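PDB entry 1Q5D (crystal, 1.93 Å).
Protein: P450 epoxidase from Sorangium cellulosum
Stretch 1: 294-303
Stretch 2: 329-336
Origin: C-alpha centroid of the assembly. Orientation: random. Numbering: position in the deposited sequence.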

# COMPACT_ATOMS: atom_id res chain seq x y z
N VAL A 294 -2.92 13.70 1.13
CA VAL A 294 -3.96 12.85 0.53
C VAL A 294 -4.15 11.62 1.41
O VAL A 294 -5.28 11.24 1.74
CB VAL A 294 -3.61 12.42 -0.90
CG1 VAL A 294 -4.51 11.25 -1.36
CG2 VAL A 294 -3.74 13.58 -1.86
N LEU A 295 -3.03 11.00 1.82
CA LEU A 295 -3.07 9.79 2.63
C LEU A 295 -3.45 10.05 4.08
O LEU A 295 -3.96 9.16 4.76
CB LEU A 295 -1.74 9.03 2.59
CG LEU A 295 -1.40 8.42 1.23
CD1 LEU A 295 -0.08 7.71 1.28
CD2 LEU A 295 -2.50 7.46 0.75
N ARG A 296 -3.19 11.27 4.54
CA ARG A 296 -3.57 11.67 5.89
C ARG A 296 -5.09 11.93 5.94
O ARG A 296 -5.80 11.41 6.82
CB ARG A 296 -2.75 12.92 6.30
CG ARG A 296 -2.73 13.23 7.80
CD ARG A 296 -4.06 13.79 8.36
NE ARG A 296 -4.66 14.86 7.55
CZ ARG A 296 -5.90 15.33 7.74
NH1 ARG A 296 -6.68 14.82 8.69
NH2 ARG A 296 -6.38 16.32 6.99
N PHE A 297 -5.58 12.71 4.99
CA PHE A 297 -6.96 13.16 4.98
C PHE A 297 -7.90 12.05 4.51
O PHE A 297 -9.00 11.88 5.06
CB PHE A 297 -7.12 14.36 4.04
CG PHE A 297 -8.55 14.73 3.74
CD1 PHE A 297 -9.37 15.25 4.74
CD2 PHE A 297 -9.07 14.60 2.47
CE1 PHE A 297 -10.68 15.59 4.48
CE2 PHE A 297 -10.39 14.95 2.19
CZ PHE A 297 -11.20 15.45 3.19
N ASP A 298 -7.44 11.29 3.52
CA ASP A 298 -8.31 10.30 2.88
C ASP A 298 -7.57 8.99 2.68
O ASP A 298 -7.33 8.56 1.55
CB ASP A 298 -8.77 10.84 1.53
CG ASP A 298 -10.07 10.21 1.05
OD1 ASP A 298 -10.72 9.45 1.80
OD2 ASP A 298 -10.50 10.46 -0.09
N ASN A 299 -7.20 8.36 3.79
CA ASN A 299 -6.34 7.21 3.74
C ASN A 299 -6.98 6.09 2.92
O ASN A 299 -8.19 5.82 3.07
CB ASN A 299 -6.05 6.69 5.14
CG ASN A 299 -4.97 5.64 5.14
OD1 ASN A 299 -5.26 4.43 5.25
ND2 ASN A 299 -3.71 6.08 5.00
N ILE A 300 -6.16 5.46 2.08
CA ILE A 300 -6.63 4.42 1.16
C ILE A 300 -6.98 3.08 1.81
O ILE A 300 -7.57 2.20 1.14
CB ILE A 300 -5.56 4.14 0.06
CG1 ILE A 300 -4.28 3.60 0.71
CG2 ILE A 300 -5.36 5.37 -0.84
CD1 ILE A 300 -3.22 3.01 -0.26
N LEU A 301 -6.59 2.89 3.06
CA LEU A 301 -6.85 1.63 3.74
C LEU A 301 -8.30 1.57 4.21
O LEU A 301 -8.80 2.53 4.79
CB LEU A 301 -5.93 1.43 4.94
CG LEU A 301 -4.45 1.23 4.59
CD1 LEU A 301 -3.56 1.04 5.84
CD2 LEU A 301 -4.35 0.00 3.67
N ARG A 302 -8.95 0.45 3.94
CA ARG A 302 -10.35 0.21 4.37
C ARG A 302 -10.45 0.14 5.89
O ARG A 302 -11.33 0.76 6.51
CB ARG A 302 -10.84 -1.13 3.80
CG ARG A 302 -12.32 -1.45 4.09
CD ARG A 302 -12.83 -2.68 3.33
NE ARG A 302 -12.78 -2.44 1.90
CZ ARG A 302 -13.76 -1.89 1.19
NH1 ARG A 302 -14.91 -1.53 1.78
NH2 ARG A 302 -13.60 -1.70 -0.11
N ILE A 303 -9.57 -0.65 6.49
CA ILE A 303 -9.53 -0.77 7.94
C ILE A 303 -8.16 -0.30 8.46
O ILE A 303 -8.07 0.70 9.18
CB ILE A 303 -9.83 -2.23 8.37
CG1 ILE A 303 -11.11 -2.74 7.68
CG2 ILE A 303 -9.98 -2.32 9.90
CD1 ILE A 303 -10.95 -4.09 7.01
N LEU A 329 -6.94 1.09 13.28
CA LEU A 329 -7.87 1.75 12.35
C LEU A 329 -7.28 3.03 11.77
O LEU A 329 -7.62 4.13 12.20
CB LEU A 329 -9.23 2.02 13.01
CG LEU A 329 -10.42 2.42 12.12
CD1 LEU A 329 -10.68 1.41 10.96
CD2 LEU A 329 -11.71 2.63 12.95
N ILE A 330 -6.44 2.88 10.74
CA ILE A 330 -5.65 3.99 10.21
C ILE A 330 -6.42 5.21 9.73
O ILE A 330 -6.05 6.32 10.09
CB ILE A 330 -4.67 3.51 9.10
CG1 ILE A 330 -3.73 2.42 9.61
CG2 ILE A 330 -3.92 4.69 8.50
CD1 ILE A 330 -2.92 2.78 10.82
N PRO A 331 -7.46 5.05 8.91
CA PRO A 331 -8.21 6.20 8.42
C PRO A 331 -8.87 6.97 9.56
O PRO A 331 -9.13 8.15 9.41
CB PRO A 331 -9.28 5.59 7.51
CG PRO A 331 -8.79 4.24 7.22
CD PRO A 331 -7.98 3.78 8.38
N SER A 332 -9.12 6.29 10.67
CA SER A 332 -9.70 6.92 11.85
C SER A 332 -8.66 7.70 12.64
O SER A 332 -8.84 8.88 12.95
CB SER A 332 -10.33 5.87 12.76
OG SER A 332 -10.86 6.51 13.94
N ALA A 333 -7.57 7.03 12.98
CA ALA A 333 -6.49 7.66 13.71
C ALA A 333 -6.03 8.93 12.98
O ALA A 333 -5.63 9.91 13.61
CB ALA A 333 -5.32 6.66 13.87
N LEU A 334 -6.12 8.92 11.65
CA LEU A 334 -5.61 10.04 10.87
C LEU A 334 -6.62 11.16 10.78
O LEU A 334 -6.32 12.21 10.22
CB LEU A 334 -5.14 9.58 9.47
CG LEU A 334 -3.96 8.60 9.53
CD1 LEU A 334 -3.33 8.35 8.17
CD2 LEU A 334 -2.89 9.05 10.53
N ARG A 335 -7.81 10.95 11.35
CA ARG A 335 -8.78 12.03 11.51
C ARG A 335 -8.91 12.48 12.97
O ARG A 335 -9.87 13.14 13.33
CB ARG A 335 -10.15 11.65 10.95
CG ARG A 335 -10.22 11.55 9.44
CD ARG A 335 -10.08 12.88 8.72
NE ARG A 335 -10.37 12.76 7.30
CZ ARG A 335 -11.56 12.95 6.74
NH1 ARG A 335 -12.60 13.29 7.49
NH2 ARG A 335 -11.70 12.81 5.43
N ASP A 336 -7.95 12.10 13.80
CA ASP A 336 -8.00 12.39 15.21
C ASP A 336 -7.70 13.87 15.46
O ASP A 336 -6.61 14.34 15.19
CB ASP A 336 -7.00 11.49 15.93
CG ASP A 336 -7.22 11.45 17.42
OD1 ASP A 336 -7.63 12.47 18.00
OD2 ASP A 336 -6.97 10.44 18.10
O HOH W 1 -7.70 9.34 6.73

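The first stretch ends a helix at F297, leaves helical geometry at D298 and continues as an irregular loop to I303; the second is a short helix, 330-333, closing in a type I turn from A333 to D336. They run antiparallel, R296 lying beside L334, N299 beside P331 and I303 beside L329. At the I303 end, I330 N gives a weak hydrogen bond to I303 O (3.1 Å). P331, lacking an amide hydrogen, suits the first turn of a helix, where no such donor is needed; its CG packs 3.0 Å from L301 O, which finds no hydrogen-bond partner.

At the other end, two arginines donate to main-chain carbonyls, F297 O at the last residue of its helix and L334 O in the turn after the other. R296 NH1 donates to L334 O (3.0 Å), while R335 grips F297 O with both NE (2.8 Å) and NH2 (2.9 Å). R335 NH2 also lies over one face of the F297 ring, 3.1 Å from F297 CE1.

Between them, N299 uses both ends of its amide: ND2 donates to L295 O (3.1 Å) and OD1 accepts from L301 N (3.0 Å), bracing the chain as it leaves the helix. A water bridges R296 O, N299 N and P331 O. Leucine and isoleucine add apolar contacts: L301 CD1 lies 4.0 Å from I330 CG1 and I303 CG2 3.9 Å from L329 CD1, while L334 points toward the first stretch, its CD1 3.6 Å from L295 O.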